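Local atomic coordinates of SIS domain protein (Listeria monocytogenes str. 4b F2365, PDB entry 3FXA), a protein that is probably a sugar-phosphate isomerase built on a SIS domain, though its substrate and reaction remain to be established. Residues L34-A42 against F167-M178; S66-A74 against M178-H189. One frame throughout, in Å; residues are numbered along the deposited sequence.

Contact 1. Residues L34-A42 against F167-M178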
loop_
_atom_site.group_PDB
_atom_site.type_symbol
_atom_site.label_atom_id
_atom_site.label_comp_id
_atom_site.label_asym_id
_atom_site.label_seq_id
_atom_site.Cartn_x
_atom_site.Cartn_y
_atom_site.Cartn_z
ATOM N N LEU A 34 15.159 17.902 -17.498
ATOM C CA LEU A 34 14.239 18.658 -16.630
ATOM C C LEU A 34 13.111 19.309 -17.437
ATOM O O LEU A 34 11.910 19.164 -17.128
ATOM C CB LEU A 34 15.023 19.719 -15.832
ATOM C CG LEU A 34 15.954 19.161 -14.744
ATOM C CD1 LEU A 34 17.058 20.144 -14.318
ATOM C CD2 LEU A 34 15.157 18.738 -13.504
ATOM N N VAL A 35 13.491 19.989 -18.510
ATOM C CA VAL A 35 12.516 20.671 -19.362
ATOM C C VAL A 35 11.611 19.680 -20.108
ATOM O O VAL A 35 10.377 19.841 -20.101
ATOM C CB VAL A 35 13.217 21.637 -20.336
ATOM C CG1 VAL A 35 12.210 22.178 -21.365
ATOM C CG2 VAL A 35 13.901 22.765 -19.516
ATOM N N LYS A 36 12.228 18.645 -20.691
ATOM C CA LYS A 36 11.487 17.614 -21.435
ATOM C C LYS A 36 10.494 16.906 -20.520
ATOM O O LYS A 36 9.342 16.666 -20.914
ATOM C CB LYS A 36 12.403 16.592 -22.120
ATOM C CG LYS A 36 13.092 17.044 -23.399
ATOM C CD LYS A 36 13.514 15.793 -24.202
ATOM C CE LYS A 36 14.261 16.119 -25.485
ATOM N NZ LYS A 36 14.464 14.890 -26.316
ATOM N N THR A 37 10.906 16.644 -19.276
ATOM C CA THR A 37 10.024 15.994 -18.306
ATOM C C THR A 37 8.818 16.882 -17.970
ATOM O O THR A 37 7.698 16.384 -17.907
ATOM C CB THR A 37 10.826 15.556 -17.050
ATOM O OG1 THR A 37 11.877 14.661 -17.474
ATOM C CG2 THR A 37 9.956 14.887 -16.001
ATOM N N VAL A 38 9.039 18.179 -17.731
ATOM C CA VAL A 38 7.936 19.113 -17.481
ATOM C C VAL A 38 6.957 19.165 -18.662
ATOM O O VAL A 38 5.753 19.115 -18.458
ATOM C CB VAL A 38 8.440 20.549 -17.179
ATOM C CG1 VAL A 38 7.276 21.550 -17.103
ATOM C CG2 VAL A 38 9.324 20.535 -15.894
ATOM N N GLU A 39 7.492 19.294 -19.878
ATOM C CA GLU A 39 6.696 19.387 -21.112
ATOM C C GLU A 39 5.899 18.120 -21.342
ATOM O O GLU A 39 4.676 18.173 -21.541
ATOM C CB GLU A 39 7.604 19.650 -22.325
ATOM C CG GLU A 39 8.225 21.033 -22.341
ATOM C CD GLU A 39 9.236 21.260 -23.483
ATOM O OE1 GLU A 39 9.775 20.292 -24.063
ATOM O OE2 GLU A 39 9.513 22.430 -23.786
ATOM N N LYS A 40 6.600 16.995 -21.261
ATOM C CA LYS A 40 5.982 15.676 -21.477
ATOM C C LYS A 40 4.850 15.399 -20.484
ATOM O O LYS A 40 3.798 14.896 -20.889
ATOM C CB LYS A 40 7.024 14.563 -21.400
ATOM C CG LYS A 40 6.593 13.233 -22.025
ATOM C CD LYS A 40 6.684 13.286 -23.549
ATOM C CE LYS A 40 6.265 11.973 -24.199
ATOM N NZ LYS A 40 6.155 12.127 -25.676
ATOM N N ILE A 41 5.060 15.708 -19.198
ATOM C CA ILE A 41 4.043 15.475 -18.149
ATOM C C ILE A 41 2.859 16.431 -18.310
ATOM O O ILE A 41 1.714 16.015 -18.169
ATOM C CB ILE A 41 4.634 15.443 -16.721
ATOM C CG1 ILE A 41 5.577 14.242 -16.585
ATOM C CG2 ILE A 41 3.535 15.421 -15.625
ATOM C CD1 ILE A 41 6.357 14.236 -15.240
ATOM N N ALA A 42 3.125 17.684 -18.669
ATOM C CA ALA A 42 2.058 18.650 -18.980
ATOM C C ALA A 42 1.183 18.198 -20.163
ATOM O O ALA A 42 -0.019 18.369 -20.120
ATOM C CB ALA A 42 2.644 20.018 -19.290
ATOM N N PHE A 167 11.891 15.811 -8.447
ATOM C CA PHE A 167 10.496 15.814 -8.907
ATOM C C PHE A 167 9.621 16.865 -8.195
ATOM O O PHE A 167 8.675 17.372 -8.801
ATOM C CB PHE A 167 9.904 14.389 -8.953
ATOM C CG PHE A 167 10.423 13.595 -10.111
ATOM C CD1 PHE A 167 11.608 12.897 -10.001
ATOM C CD2 PHE A 167 9.783 13.627 -11.354
ATOM C CE1 PHE A 167 12.133 12.166 -11.101
ATOM C CE2 PHE A 167 10.296 12.925 -12.455
ATOM C CZ PHE A 167 11.464 12.187 -12.338
ATOM N N ASP A 168 9.956 17.248 -6.959
ATOM C CA ASP A 168 9.238 18.344 -6.286
ATOM C C ASP A 168 9.340 19.594 -7.172
ATOM O O ASP A 168 8.359 20.268 -7.380
ATOM C CB ASP A 168 9.803 18.640 -4.870
ATOM C CG ASP A 168 9.378 17.619 -3.826
ATOM O OD1 ASP A 168 8.386 16.911 -4.033
ATOM O OD2 ASP A 168 10.038 17.543 -2.758
ATOM N N ALA A 169 10.534 19.837 -7.712
ATOM C CA ALA A 169 10.789 20.996 -8.590
ATOM C C ALA A 169 9.992 20.859 -9.883
ATOM O O ALA A 169 9.347 21.809 -10.318
ATOM C CB ALA A 169 12.281 21.169 -8.868
ATOM N N VAL A 170 10.022 19.674 -10.481
ATOM C CA VAL A 170 9.223 19.406 -11.678
ATOM C C VAL A 170 7.753 19.717 -11.398
ATOM O O VAL A 170 7.100 20.471 -12.166
ATOM C CB VAL A 170 9.433 17.943 -12.177
ATOM C CG1 VAL A 170 8.391 17.529 -13.239
ATOM C CG2 VAL A 170 10.848 17.766 -12.665
ATOM N N ILE A 171 7.246 19.211 -10.269
ATOM C CA ILE A 171 5.850 19.372 -9.892
ATOM C C ILE A 171 5.430 20.810 -9.608
ATOM O O ILE A 171 4.393 21.272 -10.099
ATOM C CB ILE A 171 5.505 18.364 -8.749
ATOM C CG1 ILE A 171 5.497 16.952 -9.333
ATOM C CG2 ILE A 171 4.192 18.688 -8.081
ATOM C CD1 ILE A 171 5.462 15.873 -8.283
ATOM N N VAL A 172 6.245 21.520 -8.831
ATOM C CA VAL A 172 6.008 22.928 -8.525
ATOM C C VAL A 172 6.022 23.723 -9.840
ATOM O O VAL A 172 5.131 24.551 -10.060
ATOM C CB VAL A 172 7.036 23.483 -7.531
ATOM C CG1 VAL A 172 6.913 24.997 -7.411
ATOM C CG2 VAL A 172 6.863 22.846 -6.144
ATOM N N CYS A 173 7.004 23.439 -10.705
ATOM C CA CYS A 173 7.090 24.075 -12.029
ATOM C C CYS A 173 5.821 23.832 -12.853
ATOM O O CYS A 173 5.293 24.784 -13.463
ATOM C CB CYS A 173 8.324 23.650 -12.790
ATOM S SG CYS A 173 8.534 24.661 -14.237
ATOM N N LEU A 174 5.313 22.599 -12.823
ATOM C CA LEU A 174 4.034 22.253 -13.501
ATOM C C LEU A 174 2.815 23.086 -13.064
ATOM O O LEU A 174 1.962 23.401 -13.898
ATOM C CB LEU A 174 3.731 20.726 -13.389
ATOM C CG LEU A 174 4.621 19.857 -14.294
ATOM C CD1 LEU A 174 4.570 18.376 -13.852
ATOM C CD2 LEU A 174 4.220 20.005 -15.780
HETATM N N MSE A 175 2.743 23.489 -11.795
HETATM C CA MSE A 175 1.593 24.271 -11.297
HETATM C C MSE A 175 1.477 25.593 -12.054
HETATM O O MSE A 175 0.393 25.988 -12.492
HETATM C CB MSE A 175 1.704 24.510 -9.803
HETATM C CG MSE A 175 1.568 23.229 -8.986
HETATM SE SE MSE A 175 2.031 23.445 -7.106
HETATM C CE MSE A 175 0.588 24.564 -6.550
ATOM N N THR A 176 2.630 26.224 -12.249
ATOM C CA THR A 176 2.714 27.475 -13.029
ATOM C C THR A 176 2.570 27.189 -14.534
ATOM O O THR A 176 1.797 27.887 -15.223
ATOM C CB THR A 176 4.010 28.263 -12.708
ATOM O OG1 THR A 176 3.987 28.662 -11.328
ATOM C CG2 THR A 176 4.101 29.520 -13.590
ATOM N N TYR A 177 3.280 26.169 -15.042
ATOM C CA TYR A 177 3.272 25.780 -16.468
ATOM C C TYR A 177 1.863 25.495 -16.969
ATOM O O TYR A 177 1.514 25.887 -18.070
ATOM C CB TYR A 177 4.146 24.522 -16.707
ATOM C CG TYR A 177 4.397 24.167 -18.156
ATOM C CD1 TYR A 177 3.451 23.453 -18.900
ATOM C CD2 TYR A 177 5.599 24.505 -18.785
ATOM C CE1 TYR A 177 3.686 23.117 -20.239
ATOM C CE2 TYR A 177 5.839 24.175 -20.123
ATOM C CZ TYR A 177 4.878 23.486 -20.845
ATOM O OH TYR A 177 5.143 23.188 -22.154
HETATM N N MSE A 178 1.081 24.796 -16.155
HETATM C CA MSE A 178 -0.289 24.380 -16.524
HETATM C C MSE A 178 -1.401 25.297 -16.008
HETATM O O MSE A 178 -2.589 24.976 -16.213
HETATM C CB MSE A 178 -0.536 22.968 -15.993
HETATM C CG MSE A 178 0.501 21.950 -16.450
HETATM SE SE MSE A 178 -0.030 20.195 -15.866
HETATM C CE MSE A 178 -1.451 19.821 -17.166
#
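Val38 of helix 31-43 drives its two methyls into separate partners on helix 157-177. CG1, anti to the backbone N (chi1 173°), lies over one face of the Tyr177 ring in a CH-pi contact, 4.2 Å from the centroid, and also reaches Leu174 CD2 at 3.7 Å. CG2 points back along the helix and meets Val170 CG1 at 4.1 Å. Leu174 divides its branches in the same manner: CD2 approaches the Val38 carbonyl O to 3.2 Å, while CD1 packs on Ile41 CG2 at 3.6 Å, the two side chains meeting nearly at right angles. Tyr177, swung out with CG anti to its N (chi1 -170°), places CE1 3.4 Å from Ala42 CB; the aliphatic CG of Glu39 lies by the phenol OH. At the other end Thr37 presents its methyl, CG2, 4.1 Å from Phe167 CE2, while OG1 bonds back to the Ala33 carbonyl. The segment axes come within 9.9 Å and cross at -52°. No hydrogen bond links the segments, so this joint between two helices of the SIS-domain fold rests on apolar and aromatic packing.

Contact 2. Residues S66-A74 against M178-H189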
loop_
_atom_site.group_PDB
_atom_site.type_symbol
_atom_site.label_atom_id
_atom_site.label_comp_id
_atom_site.label_asym_id
_atom_site.label_seq_id
_atom_site.Cartn_x
_atom_site.Cartn_y
_atom_site.Cartn_z
ATOM N N SER A 66 2.250 13.618 -4.981
ATOM C CA SER A 66 2.372 14.999 -5.434
ATOM C C SER A 66 1.866 15.257 -6.852
ATOM O O SER A 66 1.289 16.326 -7.098
ATOM C CB SER A 66 3.785 15.547 -5.171
ATOM O OG SER A 66 4.022 15.551 -3.767
ATOM N N PHE A 67 2.018 14.285 -7.751
ATOM C CA PHE A 67 1.476 14.409 -9.120
ATOM C C PHE A 67 -0.053 14.469 -9.016
ATOM O O PHE A 67 -0.693 15.365 -9.596
ATOM C CB PHE A 67 1.924 13.260 -10.047
ATOM C CG PHE A 67 3.285 13.417 -10.612
ATOM C CD1 PHE A 67 3.639 14.597 -11.308
ATOM C CD2 PHE A 67 4.205 12.361 -10.594
ATOM C CE1 PHE A 67 4.916 14.722 -11.901
ATOM C CE2 PHE A 67 5.470 12.503 -11.191
ATOM C CZ PHE A 67 5.820 13.662 -11.827
ATOM N N ASN A 68 -0.649 13.567 -8.244
ATOM C CA ASN A 68 -2.103 13.606 -8.013
ATOM C C ASN A 68 -2.581 14.924 -7.438
ATOM O O ASN A 68 -3.587 15.466 -7.888
ATOM C CB ASN A 68 -2.604 12.422 -7.189
ATOM C CG ASN A 68 -2.585 11.138 -7.973
ATOM O OD1 ASN A 68 -3.108 11.084 -9.088
ATOM N ND2 ASN A 68 -2.034 10.082 -7.396
ATOM N N CYS A 69 -1.816 15.488 -6.503
ATOM C CA CYS A 69 -2.160 16.768 -5.916
ATOM C C CYS A 69 -2.296 17.916 -6.919
ATOM O O CYS A 69 -3.070 18.838 -6.666
ATOM C CB CYS A 69 -1.153 17.157 -4.833
ATOM S SG CYS A 69 -1.220 16.164 -3.384
ATOM N N ILE A 70 -1.559 17.832 -8.043
ATOM C CA ILE A 70 -1.596 18.854 -9.085
ATOM C C ILE A 70 -2.375 18.402 -10.333
ATOM O O ILE A 70 -2.120 18.861 -11.455
ATOM C CB ILE A 70 -0.201 19.391 -9.450
ATOM C CG1 ILE A 70 0.687 18.352 -10.128
ATOM C CG2 ILE A 70 0.464 19.960 -8.210
ATOM C CD1 ILE A 70 1.658 18.984 -11.162
ATOM N N GLU A 71 -3.349 17.506 -10.130
ATOM C CA GLU A 71 -4.201 17.014 -11.216
ATOM C C GLU A 71 -3.442 16.344 -12.370
ATOM O O GLU A 71 -3.772 16.572 -13.543
ATOM C CB GLU A 71 -5.167 18.121 -11.680
ATOM C CG GLU A 71 -6.335 18.317 -10.754
ATOM C CD GLU A 71 -7.392 17.207 -10.877
ATOM O OE1 GLU A 71 -7.546 16.615 -11.987
ATOM O OE2 GLU A 71 -8.087 16.958 -9.875
ATOM N N ARG A 72 -2.377 15.616 -12.019
ATOM C CA ARG A 72 -1.626 14.782 -12.952
ATOM C C ARG A 72 -1.811 13.360 -12.416
ATOM O O ARG A 72 -1.033 12.903 -11.552
ATOM C CB ARG A 72 -0.146 15.170 -13.065
ATOM C CG ARG A 72 0.072 16.594 -13.584
ATOM C CD ARG A 72 -0.906 16.876 -14.693
ATOM N NE ARG A 72 -0.549 16.375 -15.997
ATOM C CZ ARG A 72 -1.428 16.250 -16.988
ATOM N NH1 ARG A 72 -2.707 16.555 -16.801
ATOM N NH2 ARG A 72 -1.034 15.797 -18.155
ATOM N N PRO A 73 -2.886 12.641 -12.882
ATOM C CA PRO A 73 -3.123 11.278 -12.377
ATOM C C PRO A 73 -1.867 10.428 -12.379
ATOM O O PRO A 73 -1.120 10.432 -13.376
ATOM C CB PRO A 73 -4.131 10.688 -13.352
ATOM C CG PRO A 73 -4.605 11.764 -14.181
ATOM C CD PRO A 73 -3.925 13.023 -13.859
ATOM N N ALA A 74 -1.655 9.734 -11.266
ATOM C CA ALA A 74 -0.473 8.916 -11.045
ATOM C C ALA A 74 -0.809 7.720 -10.173
ATOM O O ALA A 74 -1.719 7.783 -9.352
ATOM C CB ALA A 74 0.591 9.742 -10.411
HETATM N N MSE A 178 1.081 24.796 -16.155
HETATM C CA MSE A 178 -0.289 24.380 -16.524
HETATM C C MSE A 178 -1.401 25.297 -16.008
HETATM O O MSE A 178 -2.589 24.976 -16.213
HETATM C CB MSE A 178 -0.536 22.968 -15.993
HETATM C CG MSE A 178 0.501 21.950 -16.450
HETATM SE SE MSE A 178 -0.030 20.195 -15.866
HETATM C CE MSE A 178 -1.451 19.821 -17.166
ATOM N N ASN A 179 -1.047 26.405 -15.338
ATOM C CA ASN A 179 -2.020 27.363 -14.777
ATOM C C ASN A 179 -2.977 26.658 -13.802
ATOM O O ASN A 179 -4.194 26.822 -13.871
ATOM C CB ASN A 179 -2.774 28.101 -15.907
ATOM C CG ASN A 179 -1.841 28.835 -16.860
ATOM O OD1 ASN A 179 -1.874 28.614 -18.072
ATOM N ND2 ASN A 179 -1.005 29.705 -16.314
ATOM N N TYR A 180 -2.395 25.832 -12.924
ATOM C CA TYR A 180 -3.132 25.081 -11.914
ATOM C C TYR A 180 -3.736 26.081 -10.924
ATOM O O TYR A 180 -3.068 27.068 -10.575
ATOM C CB TYR A 180 -2.194 24.062 -11.224
ATOM C CG TYR A 180 -2.859 23.193 -10.184
ATOM C CD1 TYR A 180 -3.842 22.278 -10.557
ATOM C CD2 TYR A 180 -2.468 23.227 -8.847
ATOM C CE1 TYR A 180 -4.459 21.459 -9.614
ATOM C CE2 TYR A 180 -3.076 22.397 -7.884
ATOM C CZ TYR A 180 -4.080 21.517 -8.292
ATOM O OH TYR A 180 -4.718 20.672 -7.404
ATOM N N THR A 181 -4.997 25.871 -10.521
ATOM C CA THR A 181 -5.719 26.821 -9.652
ATOM C C THR A 181 -5.986 26.309 -8.255
ATOM O O THR A 181 -5.980 25.087 -8.003
ATOM C CB THR A 181 -7.109 27.212 -10.235
ATOM O OG1 THR A 181 -8.009 26.095 -10.190
ATOM C CG2 THR A 181 -6.970 27.712 -11.658
ATOM N N LYS A 182 -6.253 27.257 -7.355
ATOM C CA LYS A 182 -6.638 26.960 -5.964
ATOM C C LYS A 182 -7.983 26.227 -5.961
ATOM O O LYS A 182 -8.239 25.392 -5.088
ATOM C CB LYS A 182 -6.776 28.248 -5.128
ATOM C CG LYS A 182 -5.473 29.024 -4.908
ATOM C CD LYS A 182 -5.721 30.361 -4.195
ATOM C CE LYS A 182 -4.443 31.184 -4.047
ATOM N NZ LYS A 182 -3.451 30.560 -3.136
ATOM N N GLU A 183 -8.840 26.553 -6.932
ATOM C CA GLU A 183 -10.161 25.922 -7.064
ATOM C C GLU A 183 -10.021 24.421 -7.360
ATOM O O GLU A 183 -10.735 23.605 -6.754
ATOM C CB GLU A 183 -11.032 26.646 -8.110
ATOM C CG GLU A 183 -11.585 28.025 -7.664
ATOM C CD GLU A 183 -10.552 29.173 -7.538
ATOM O OE1 GLU A 183 -9.427 29.096 -8.093
ATOM O OE2 GLU A 183 -10.885 30.183 -6.874
ATOM N N GLN A 184 -9.121 24.070 -8.280
ATOM C CA GLN A 184 -8.793 22.663 -8.576
ATOM C C GLN A 184 -8.230 21.977 -7.336
ATOM O O GLN A 184 -8.614 20.851 -7.043
ATOM C CB GLN A 184 -7.757 22.537 -9.683
ATOM C CG GLN A 184 -8.230 22.815 -11.065
ATOM C CD GLN A 184 -7.060 22.842 -12.013
ATOM O OE1 GLN A 184 -6.294 23.803 -12.029
ATOM N NE2 GLN A 184 -6.897 21.784 -12.787
ATOM N N PHE A 185 -7.291 22.634 -6.649
ATOM C CA PHE A 185 -6.723 22.132 -5.382
ATOM C C PHE A 185 -7.822 21.846 -4.352
ATOM O O PHE A 185 -7.831 20.777 -3.733
ATOM C CB PHE A 185 -5.725 23.138 -4.789
ATOM C CG PHE A 185 -4.930 22.609 -3.625
ATOM C CD1 PHE A 185 -5.417 22.702 -2.314
ATOM C CD2 PHE A 185 -3.666 22.054 -3.831
ATOM C CE1 PHE A 185 -4.663 22.205 -1.234
ATOM C CE2 PHE A 185 -2.908 21.584 -2.763
ATOM C CZ PHE A 185 -3.415 21.653 -1.465
ATOM N N SER A 186 -8.773 22.762 -4.212
ATOM C CA SER A 186 -9.838 22.631 -3.209
ATOM C C SER A 186 -10.754 21.409 -3.413
ATOM O O SER A 186 -11.198 20.821 -2.428
ATOM C CB SER A 186 -10.686 23.910 -3.125
ATOM O OG SER A 186 -11.482 24.076 -4.287
ATOM N N VAL A 187 -10.996 21.038 -4.673
ATOM C CA VAL A 187 -11.843 19.882 -5.026
ATOM C C VAL A 187 -11.238 18.585 -4.515
ATOM O O VAL A 187 -11.967 17.758 -3.938
ATOM C CB VAL A 187 -12.087 19.776 -6.548
ATOM C CG1 VAL A 187 -12.773 18.438 -6.907
ATOM C CG2 VAL A 187 -12.958 20.943 -7.019
ATOM N N ILE A 188 -9.931 18.428 -4.744
ATOM C CA ILE A 188 -9.167 17.210 -4.351
ATOM C C ILE A 188 -8.543 17.276 -2.928
ATOM O O ILE A 188 -7.922 16.311 -2.482
ATOM C CB ILE A 188 -8.158 16.768 -5.463
ATOM C CG1 ILE A 188 -7.052 17.797 -5.717
ATOM C CG2 ILE A 188 -8.898 16.504 -6.787
ATOM C CD1 ILE A 188 -5.949 17.282 -6.573
ATOM N N HIS A 189 -8.737 18.383 -2.199
ATOM C CA HIS A 189 -8.275 18.508 -0.808
ATOM C C HIS A 189 -9.455 18.915 0.113
ATOM O O HIS A 189 -9.340 19.901 0.858
ATOM C CB HIS A 189 -7.088 19.499 -0.696
ATOM C CG HIS A 189 -5.851 19.086 -1.439
ATOM N ND1 HIS A 189 -4.767 18.519 -0.807
ATOM C CD2 HIS A 189 -5.492 19.210 -2.740
ATOM C CE1 HIS A 189 -3.802 18.311 -1.686
ATOM N NE2 HIS A 189 -4.221 18.713 -2.871
HETATM O O HOH W 1 -9.257 19.241 -9.092
#
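Tyr180 brings its OH to 2.6 Å from Cys69 O, at the C-terminal turn of helix 55-69. That helix closes in a Schellman motif: Arg72 N bonds to Phe67 O, Glu71 N bonds to Asn68 O, and Glu71 takes the positive phi. The Tyr180 ring lies against this turn, with Ile70 CA over one face, 4.0 Å from the centroid, and Glu71 CG at the ring edge. Facing it, helix 182-188 starts with a capping box, Gln184 N donating to Thr181 OG1 and Thr181 N to Gln184 OE1. Ile188 sends CD1 to 3.3 Å from the Asn68 and Cys69 carbonyl oxygens alike; CG1, set between the backbone N and the carbonyl carbon (chi1 64°), directs the chain onto this pair. Cys69 SG meets the edge of the His189 imidazole, and Phe185 CZ lies over the centre of one face of that ring. In the conformer described, the methyl CE of Met178 rests over one face of the Arg72 guanidinium, 3.5 Å from NH1, and Arg72 NH2 bonds to the Ile41 carbonyl. The Glu71 carboxylate also pairs with Lys118 and Gln91 of a third subunit, placing this junction at an interface between subunits. Within the chain, a water donates to both Glu71 OE2 and Gln184 O, at 2.7 Å from each.

In the fold
From the N terminus, the chain enters contact 1 on helix 31-43, then passes through strand 48-51 and helix 55-69 to contact 2 at residues 66-74. It runs on through the remaining strands of the parallel sheet before helix 157-177 returns to helix 31-43, closing contact 1. Residues 178-189 directly follow and close contact 2 on the end of helix 55-69. The segments therefore alternate and the two loops cross, sharing Met178. Their centres lie about 13 Å apart, and a probable hydrogen bond from Tyr180 N to Met175 O connects them. Together they tie helices 31-43, 55-69 and 157-177 to the C-terminal helix 182-188, and both touch the second subunit.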